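Local atomic coordinates of 2-C-methyl-D-erythritol 2,4-cyclodiphosphate synthase (Francisella tularensis subsp. tularensis, PDB entry 3RE3), a protein that probably catalyses cyclisation of 4-diphosphocytidyl-2-C-methyl-D-erythritol 2-phosphate to the 2,4-cyclodiphosphate, releasing CMP, in the non-mevalonate route to isoprenoids. Residues M118-A123 and I128-I133; D52-A57 and A84-M89; L58-I63 and D91-S96. All coordinates share one frame; numbering follows the deposited sequence.

Interaction 1. Residues M118-A123 and I128-I133; sequences MRACLA and IQISQI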
loop_
_atom_site.group_PDB
_atom_site.type_symbol
_atom_site.label_atom_id
_atom_site.label_comp_id
_atom_site.label_asym_id
_atom_site.label_seq_id
_atom_site.Cartn_x
_atom_site.Cartn_y
_atom_site.Cartn_z
HETATM N N MSE A 118 -12.914 8.756 -14.999
HETATM C CA MSE A 118 -13.095 7.878 -13.851
HETATM C C MSE A 118 -13.485 8.681 -12.611
HETATM O O MSE A 118 -14.350 8.266 -11.840
HETATM C CB MSE A 118 -11.830 7.094 -13.542
HETATM C CG MSE A 118 -11.369 6.151 -14.637
HETATM SE SE MSE A 118 -9.665 5.336 -14.069
HETATM C CE MSE A 118 -9.224 4.355 -15.704
ATOM N N ARG A 119 -12.835 9.825 -12.419
ATOM C CA ARG A 119 -13.056 10.613 -11.229
ATOM C C ARG A 119 -14.486 11.139 -11.209
ATOM O O ARG A 119 -15.145 11.105 -10.175
ATOM C CB ARG A 119 -12.078 11.777 -11.159
ATOM C CG ARG A 119 -10.652 11.387 -10.972
ATOM C CD ARG A 119 -9.789 12.631 -10.892
ATOM N NE ARG A 119 -9.772 13.209 -9.554
ATOM C CZ ARG A 119 -9.472 14.476 -9.293
ATOM N NH1 ARG A 119 -9.460 14.910 -8.044
ATOM N NH2 ARG A 119 -9.183 15.312 -10.283
ATOM N N ALA A 120 -14.959 11.611 -12.359
ATOM C CA ALA A 120 -16.285 12.198 -12.464
ATOM C C ALA A 120 -17.332 11.119 -12.241
ATOM O O ALA A 120 -18.304 11.298 -11.499
ATOM C CB ALA A 120 -16.469 12.837 -13.825
ATOM N N CYS A 121 -17.107 9.994 -12.891
ATOM C CA CYS A 121 -17.977 8.841 -12.783
ATOM C C CYS A 121 -18.162 8.412 -11.333
ATOM O O CYS A 121 -19.280 8.225 -10.879
ATOM C CB CYS A 121 -17.399 7.678 -13.602
ATOM S SG CYS A 121 -18.201 6.100 -13.346
ATOM N N LEU A 122 -17.062 8.244 -10.610
ATOM C CA LEU A 122 -17.147 7.719 -9.260
ATOM C C LEU A 122 -17.586 8.786 -8.254
ATOM O O LEU A 122 -18.353 8.500 -7.340
ATOM C CB LEU A 122 -15.821 7.092 -8.835
ATOM C CG LEU A 122 -15.069 6.175 -9.808
ATOM C CD1 LEU A 122 -13.682 5.907 -9.252
ATOM C CD2 LEU A 122 -15.794 4.870 -10.092
ATOM N N ALA A 123 -17.092 10.005 -8.411
ATOM C CA ALA A 123 -17.529 11.091 -7.547
ATOM C C ALA A 123 -19.048 11.211 -7.613
ATOM O O ALA A 123 -19.703 11.526 -6.619
ATOM C CB ALA A 123 -16.884 12.410 -7.955
ATOM N N ILE A 128 -19.741 12.760 -3.913
ATOM C CA ILE A 128 -18.751 13.631 -3.302
ATOM C C ILE A 128 -18.196 14.526 -4.399
ATOM O O ILE A 128 -18.536 14.381 -5.572
ATOM C CB ILE A 128 -17.571 12.841 -2.747
ATOM C CG1 ILE A 128 -16.841 12.139 -3.904
ATOM C CG2 ILE A 128 -18.024 11.854 -1.701
ATOM C CD1 ILE A 128 -16.480 10.700 -3.637
ATOM N N GLN A 129 -17.309 15.430 -4.015
ATOM C CA GLN A 129 -16.649 16.289 -4.981
ATOM C C GLN A 129 -15.544 15.533 -5.717
ATOM O O GLN A 129 -14.884 14.656 -5.154
ATOM C CB GLN A 129 -16.074 17.525 -4.285
ATOM C CG GLN A 129 -17.129 18.431 -3.697
ATOM C CD GLN A 129 -18.247 18.704 -4.686
ATOM O OE1 GLN A 129 -18.043 19.377 -5.702
ATOM N NE2 GLN A 129 -19.434 18.166 -4.405
ATOM N N ILE A 130 -15.347 15.875 -6.981
ATOM C CA ILE A 130 -14.250 15.301 -7.736
ATOM C C ILE A 130 -12.947 15.487 -6.965
ATOM O O ILE A 130 -12.057 14.630 -7.002
ATOM C CB ILE A 130 -14.138 15.927 -9.136
ATOM C CG1 ILE A 130 -15.210 15.340 -10.047
ATOM C CG2 ILE A 130 -12.790 15.654 -9.752
ATOM C CD1 ILE A 130 -15.401 16.120 -11.330
ATOM N N SER A 131 -12.848 16.593 -6.242
ATOM C CA SER A 131 -11.618 16.918 -5.542
ATOM C C SER A 131 -11.439 16.049 -4.307
ATOM O O SER A 131 -10.380 16.034 -3.679
ATOM C CB SER A 131 -11.600 18.394 -5.159
ATOM O OG SER A 131 -12.760 18.748 -4.421
ATOM N N GLN A 132 -12.485 15.321 -3.961
ATOM C CA GLN A 132 -12.404 14.397 -2.855
ATOM C C GLN A 132 -11.952 13.003 -3.254
ATOM O O GLN A 132 -11.771 12.160 -2.380
ATOM C CB GLN A 132 -13.757 14.262 -2.205
ATOM C CG GLN A 132 -14.161 15.417 -1.335
ATOM C CD GLN A 132 -15.547 15.199 -0.803
ATOM O OE1 GLN A 132 -16.530 15.509 -1.471
ATOM N NE2 GLN A 132 -15.640 14.612 0.379
ATOM N N ILE A 133 -11.816 12.740 -4.557
ATOM C CA ILE A 133 -11.274 11.448 -5.019
ATOM C C ILE A 133 -10.149 11.554 -6.048
ATOM O O ILE A 133 -10.355 11.954 -7.186
ATOM C CB ILE A 133 -12.351 10.477 -5.552
ATOM C CG1 ILE A 133 -11.662 9.313 -6.260
ATOM C CG2 ILE A 133 -13.310 11.174 -6.512
ATOM C CD1 ILE A 133 -12.554 8.093 -6.441
#

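Interaction 2. Residues D52-A57 and A84-M89; sequences DAILGA and AEIKKM. With NA (sodium ion), chain F.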
loop_
_atom_site.group_PDB
_atom_site.type_symbol
_atom_site.label_atom_id
_atom_site.label_comp_id
_atom_site.label_asym_id
_atom_site.label_seq_id
_atom_site.Cartn_x
_atom_site.Cartn_y
_atom_site.Cartn_z
ATOM N N ASP A 52 -13.422 -2.426 -1.329
ATOM C CA ASP A 52 -12.634 -3.026 -0.264
ATOM C C ASP A 52 -12.150 -1.993 0.756
ATOM O O ASP A 52 -12.173 -2.259 1.951
ATOM C CB ASP A 52 -11.432 -3.780 -0.849
ATOM C CG ASP A 52 -11.793 -5.169 -1.355
ATOM O OD1 ASP A 52 -12.891 -5.665 -1.005
ATOM O OD2 ASP A 52 -10.968 -5.772 -2.083
ATOM N N ALA A 53 -11.706 -0.827 0.292
ATOM C CA ALA A 53 -11.176 0.191 1.194
ATOM C C ALA A 53 -12.279 0.714 2.112
ATOM O O ALA A 53 -12.085 0.911 3.317
ATOM C CB ALA A 53 -10.552 1.336 0.405
ATOM N N ILE A 54 -13.443 0.932 1.522
ATOM C CA ILE A 54 -14.579 1.476 2.245
ATOM C C ILE A 54 -15.109 0.485 3.283
ATOM O O ILE A 54 -15.269 0.836 4.445
ATOM C CB ILE A 54 -15.670 1.941 1.273
ATOM C CG1 ILE A 54 -15.246 3.272 0.646
ATOM C CG2 ILE A 54 -16.999 2.093 1.982
ATOM C CD1 ILE A 54 -16.069 3.701 -0.543
ATOM N N LEU A 55 -15.358 -0.754 2.878
ATOM C CA LEU A 55 -15.777 -1.773 3.826
ATOM C C LEU A 55 -14.662 -1.998 4.818
ATOM O O LEU A 55 -14.905 -2.303 5.980
ATOM C CB LEU A 55 -16.114 -3.071 3.115
ATOM C CG LEU A 55 -17.215 -2.882 2.076
ATOM C CD1 LEU A 55 -17.359 -4.072 1.163
ATOM C CD2 LEU A 55 -18.525 -2.597 2.764
ATOM N N GLY A 56 -13.430 -1.844 4.355
ATOM C CA GLY A 56 -12.300 -1.958 5.253
ATOM C C GLY A 56 -12.375 -0.929 6.369
ATOM O O GLY A 56 -12.329 -1.263 7.544
ATOM N N ALA A 57 -12.494 0.332 5.989
ATOM C CA ALA A 57 -12.611 1.408 6.967
ATOM C C ALA A 57 -13.723 1.167 8.001
ATOM O O ALA A 57 -13.555 1.486 9.165
ATOM C CB ALA A 57 -12.821 2.743 6.255
ATOM N N ALA A 84 -22.550 1.468 -5.788
ATOM C CA ALA A 84 -23.754 2.120 -5.316
ATOM C C ALA A 84 -24.303 1.413 -4.077
ATOM O O ALA A 84 -24.872 2.048 -3.192
ATOM C CB ALA A 84 -24.790 2.199 -6.417
ATOM N N GLU A 85 -24.126 0.103 -3.990
ATOM C CA GLU A 85 -24.550 -0.578 -2.776
ATOM C C GLU A 85 -23.640 -0.214 -1.614
ATOM O O GLU A 85 -24.102 -0.019 -0.500
ATOM C CB GLU A 85 -24.621 -2.089 -2.975
ATOM C CG GLU A 85 -26.039 -2.602 -3.176
ATOM C CD GLU A 85 -26.822 -1.794 -4.201
ATOM O OE1 GLU A 85 -28.017 -1.521 -3.951
ATOM O OE2 GLU A 85 -26.252 -1.435 -5.256
ATOM N N ILE A 86 -22.344 -0.108 -1.880
ATOM C CA ILE A 86 -21.399 0.324 -0.859
ATOM C C ILE A 86 -21.719 1.749 -0.378
ATOM O O ILE A 86 -21.538 2.074 0.797
ATOM C CB ILE A 86 -19.926 0.179 -1.342
ATOM C CG1 ILE A 86 -19.425 -1.230 -1.048
ATOM C CG2 ILE A 86 -19.010 1.172 -0.657
ATOM C CD1 ILE A 86 -20.161 -2.303 -1.821
ATOM N N LYS A 87 -22.213 2.593 -1.280
ATOM C CA LYS A 87 -22.644 3.937 -0.897
ATOM C C LYS A 87 -23.791 3.879 0.125
ATOM O O LYS A 87 -23.808 4.631 1.093
ATOM C CB LYS A 87 -23.042 4.737 -2.143
ATOM C CG LYS A 87 -23.925 5.957 -1.891
ATOM C CD LYS A 87 -23.223 6.990 -1.048
ATOM C CE LYS A 87 -24.061 8.237 -0.917
ATOM N NZ LYS A 87 -23.438 9.197 0.031
ATOM N N LYS A 88 -24.739 2.973 -0.090
ATOM C CA LYS A 88 -25.842 2.783 0.838
ATOM C C LYS A 88 -25.360 2.219 2.175
ATOM O O LYS A 88 -25.738 2.716 3.236
ATOM C CB LYS A 88 -26.893 1.841 0.257
ATOM C CG LYS A 88 -27.737 2.390 -0.887
ATOM C CD LYS A 88 -28.764 1.328 -1.292
ATOM C CE LYS A 88 -29.217 1.446 -2.747
ATOM N NZ LYS A 88 -30.192 0.367 -3.111
HETATM N N MSE A 89 -24.548 1.168 2.136
HETATM C CA MSE A 89 -24.012 0.597 3.370
HETATM C C MSE A 89 -23.308 1.684 4.158
HETATM O O MSE A 89 -23.473 1.795 5.369
HETATM C CB MSE A 89 -23.053 -0.552 3.075
HETATM C CG MSE A 89 -23.703 -1.680 2.285
HETATM SE SE MSE A 89 -22.601 -3.290 2.048
HETATM C CE MSE A 89 -24.043 -4.558 1.668
HETATM NA NA NA F . -11.298 -1.026 10.268
#

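Interaction 3. Residues L58-I63 and D91-S96; sequences LGLGDI and DKKQYS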
loop_
_atom_site.group_PDB
_atom_site.type_symbol
_atom_site.label_atom_id
_atom_site.label_comp_id
_atom_site.label_asym_id
_atom_site.label_seq_id
_atom_site.Cartn_x
_atom_site.Cartn_y
_atom_site.Cartn_z
ATOM N N LEU A 58 -14.826 0.562 7.568
ATOM C CA LEU A 58 -15.978 0.286 8.422
ATOM C C LEU A 58 -15.915 -1.017 9.243
ATOM O O LEU A 58 -16.874 -1.325 9.937
ATOM C CB LEU A 58 -17.254 0.233 7.571
ATOM C CG LEU A 58 -17.627 1.382 6.631
ATOM C CD1 LEU A 58 -18.929 1.082 5.905
ATOM C CD2 LEU A 58 -17.748 2.695 7.375
ATOM N N GLY A 59 -14.839 -1.799 9.131
ATOM C CA GLY A 59 -14.746 -3.074 9.830
ATOM C C GLY A 59 -15.723 -4.110 9.296
ATOM O O GLY A 59 -16.097 -5.064 9.972
ATOM N N LEU A 60 -16.116 -3.918 8.046
ATOM C CA LEU A 60 -17.048 -4.792 7.331
ATOM C C LEU A 60 -16.423 -5.917 6.500
ATOM O O LEU A 60 -17.129 -6.573 5.744
ATOM C CB LEU A 60 -18.036 -3.987 6.509
ATOM C CG LEU A 60 -18.840 -3.102 7.459
ATOM C CD1 LEU A 60 -19.937 -2.351 6.731
ATOM C CD2 LEU A 60 -19.425 -3.958 8.564
ATOM N N GLY A 61 -15.114 -6.138 6.633
ATOM C CA GLY A 61 -14.414 -7.116 5.810
ATOM C C GLY A 61 -14.157 -6.724 4.365
ATOM O O GLY A 61 -13.438 -5.757 4.112
ATOM N N ASP A 62 -14.608 -7.536 3.417
ATOM C CA ASP A 62 -14.431 -7.200 2.000
ATOM C C ASP A 62 -15.725 -7.371 1.217
ATOM O O ASP A 62 -16.749 -7.742 1.777
ATOM C CB ASP A 62 -13.293 -8.019 1.367
ATOM C CG ASP A 62 -13.398 -9.513 1.674
ATOM O OD1 ASP A 62 -14.524 -9.983 1.961
ATOM O OD2 ASP A 62 -12.354 -10.213 1.631
ATOM N N ILE A 63 -15.678 -7.086 -0.078
ATOM C CA ILE A 63 -16.853 -7.220 -0.925
ATOM C C ILE A 63 -17.362 -8.655 -0.880
ATOM O O ILE A 63 -18.564 -8.897 -0.997
ATOM C CB ILE A 63 -16.529 -6.832 -2.367
ATOM C CG1 ILE A 63 -15.543 -5.669 -2.363
ATOM C CG2 ILE A 63 -17.790 -6.449 -3.121
ATOM C CD1 ILE A 63 -14.686 -5.600 -3.597
ATOM N N ASP A 91 -24.018 4.846 4.216
ATOM C CA ASP A 91 -24.991 5.728 4.865
ATOM C C ASP A 91 -25.627 5.076 6.093
ATOM O O ASP A 91 -25.821 5.728 7.115
ATOM C CB ASP A 91 -26.066 6.203 3.880
ATOM C CG ASP A 91 -25.496 7.080 2.762
ATOM O OD1 ASP A 91 -24.295 7.426 2.822
ATOM O OD2 ASP A 91 -26.253 7.432 1.828
ATOM N N LYS A 92 -25.942 3.789 5.995
ATOM C CA LYS A 92 -26.531 3.053 7.115
ATOM C C LYS A 92 -25.601 3.019 8.316
ATOM O O LYS A 92 -26.055 2.953 9.449
ATOM C CB LYS A 92 -26.885 1.614 6.719
ATOM C CG LYS A 92 -27.842 1.473 5.537
ATOM C CD LYS A 92 -29.261 1.885 5.898
ATOM C CE LYS A 92 -30.281 1.313 4.915
ATOM N NZ LYS A 92 -30.471 -0.160 5.082
ATOM N N LYS A 93 -24.296 3.037 8.077
ATOM C CA LYS A 93 -23.343 3.063 9.183
ATOM C C LYS A 93 -23.090 4.498 9.596
ATOM O O LYS A 93 -22.399 4.749 10.572
ATOM C CB LYS A 93 -22.017 2.386 8.813
ATOM C CG LYS A 93 -22.069 0.863 8.666
ATOM C CD LYS A 93 -22.627 0.167 9.910
ATOM C CE LYS A 93 -21.673 -0.886 10.477
ATOM N NZ LYS A 93 -20.491 -0.300 11.187
ATOM N N GLN A 94 -23.645 5.436 8.835
ATOM C CA GLN A 94 -23.546 6.869 9.136
ATOM C C GLN A 94 -22.123 7.411 9.134
ATOM O O GLN A 94 -21.725 8.182 10.009
ATOM C CB GLN A 94 -24.258 7.210 10.450
ATOM C CG GLN A 94 -25.747 7.468 10.277
ATOM C CD GLN A 94 -26.549 7.136 11.518
ATOM O OE1 GLN A 94 -25.994 6.948 12.606
ATOM N NE2 GLN A 94 -27.869 7.045 11.360
ATOM N N TYR A 95 -21.358 7.006 8.133
ATOM C CA TYR A 95 -20.067 7.605 7.908
ATOM C C TYR A 95 -20.111 8.318 6.574
ATOM O O TYR A 95 -20.943 8.001 5.717
ATOM C CB TYR A 95 -18.969 6.549 7.940
ATOM C CG TYR A 95 -18.369 6.354 9.310
ATOM C CD1 TYR A 95 -18.883 5.401 10.190
ATOM C CD2 TYR A 95 -17.299 7.137 9.727
ATOM C CE1 TYR A 95 -18.340 5.230 11.439
ATOM C CE2 TYR A 95 -16.753 6.985 10.977
ATOM C CZ TYR A 95 -17.271 6.028 11.836
ATOM O OH TYR A 95 -16.714 5.873 13.094
ATOM N N SER A 96 -19.246 9.318 6.436
ATOM C CA SER A 96 -19.105 10.079 5.206
ATOM C C SER A 96 -17.691 9.910 4.656
ATOM O O SER A 96 -16.750 9.611 5.390
ATOM C CB SER A 96 -19.344 11.572 5.462
ATOM O OG SER A 96 -20.672 11.860 5.878
#

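Interaction 1. Residues M118-A123 and I128-I133
Arg-119 and Ile-133 carry the main polar link between helix residues 118-123 and the turn 128-133. Arg-119 NE donates to Ile-133 O at 2.7 Å with an N-H...O angle of 165°. The oxygen lies in the guanidinium plane, and the nitrogen in the carbonyl plane, an in-plane arrangement that would restrain the rotation of the flat group. NH1 adds a weak bond to the same oxygen. The bend at chi3 (83°) turns the guanidinium toward this carbonyl. Backbone joins backbone at the other end, where Ile-128 N donates to Ala-123 O at 3.0 Å.

Over one face of the Arg-119 guanidinium, Ile-130 CG2 sits 3.5 Å above the plane, above its centre, the two side chains crossing at about a right angle. Between the bonds the remaining side chains meet by van der Waals packing. The methyl CB of Ala-123 meets Ile-130 CG1 at 4.0 Å and also touches CG1 of Ile-128. In the Ile-133 conformer described, and so less certainly, CD1 approaches Leu-122 CD1.

Outside the contact, Leu-122 packs on Leu-83 of helix 79-92 and Ile-47 of helix 45-57, while Ile-128 packs on Ile-97 of strand 96-105.

Interaction 2. Residues D52-A57 and A84-M89
Behind the packing of Ile-54 and Leu-55 on Ile-86, the carbonyl oxygen O of Gly-56 binds a sodium ion at 2.9 Å, and Asn-99 of the third subunit gives the same ion its OD1. The metal therefore bridges two chains near the C-terminal end of helix 45-57.

Across the helix pair the contact is purely apolar. Ile-54 CG2 meets Ile-86 CG2, methyl against methyl, with CD1 of Ile-54 approaching the same Ile-86 methyl from its longer branch. In both isoleucines CG2 stands anti to the backbone N (chi1 -76° in Ile-54, -87° in Ile-86), which places each of these methyls toward the other helix. Ile-86 uses its other branch for Leu-55: CG1 lies 4.1 Å from Leu-55 CD2, and the two side chains cross at about a right angle. One turn further along, the selenium SE of selenomethionine Met-89 comes to 4.2 Å from that same CD2, so this leucine methyl meets both residues. On another side of helix 79-92, Lys-88 NZ forms a salt bridge with Glu-85 OE1 at 3.0 Å, one turn apart.

The axes of the two short segments approach to 10.5 Å, and their N-to-C directions differ by 16°. Ala-53 and Ala-57 pack on strand 151-161. This nearly parallel helix pair beside a beta-sheet fits the alpha-beta half sandwich of this synthase.

Interaction 3. Residues L58-I63 and D91-S96
Leu-58 and Lys-93 pack together where two neighbouring helices end, each helix ending in a Schellman motif. Gly-59 follows helix 45-57, and Gln-94 takes the equivalent place in the motif after helix 79-92; both have positive phi (68° and 62°) and two bonds run back into the last turn. Within the second motif, Gln-94 N donates to Asp-91 O at 2.8 Å.

Leu-58 divides its two methyls between two partners. CD1 lies 4.2 Å from CG of Lys-93, against the start of the lysine chain, and the two side chains run alongside each other, pointing opposite ways. CD2 lies 4.1 Å from CD1 of Tyr-95, touching CB and the adjoining CD1 side of the ring, obliquely. The lysine folds at chi2 (-55°), chi3 and chi4 instead of extending, which carries its CE to 4.3 Å from CD2 of Leu-60 and its NZ to 4.0 Å from O of Leu-58. That last separation is too long for a hydrogen bond.

Tyr-95 OH bonds to Ser-5 OG, and both Leu-58 and Tyr-95 pack on Leu-160 of strand 151-161 and on Leu-90 of helix 79-92. Gly-61 N donates to Asn-134 OD1 of the third subunit, while Asp-62 at the N-cap position accepts from Lys-65 N through OD1.

Chemically, the contact joins a buried leucine to the aliphatic part of an exposed lysine. The methylenes lie along the apolar surface while the ammonium group comes near the carbonyl end of helix 45-57, so any attraction between them is probably electrostatic and modest.

Interaction 3 lies at the C-terminal ends of the helices paired in interaction 2: their centres are 5 Å apart, and Leu-55 O and Leu-60 N, 2.9 Å apart, probably form a hydrogen bond between them. Asp-52 OD1 to Ile-63 N, at 3.3 Å, is a second probable link. Interaction 1 stands apart, its centre 15 Å from interaction 2 and 19 Å from interaction 3. Across the trimer, however, Arg-119 NH1 of interaction 1 weakly reaches Gly-59 O of a neighbouring subunit, in its 58-63 segment. The Leu-58 side chain is about 7 Å, and that of Ile-133 about 6 Å, from a bound sodium ion; pyrophosphate remains about 12 Å from the Leu-55 side chain.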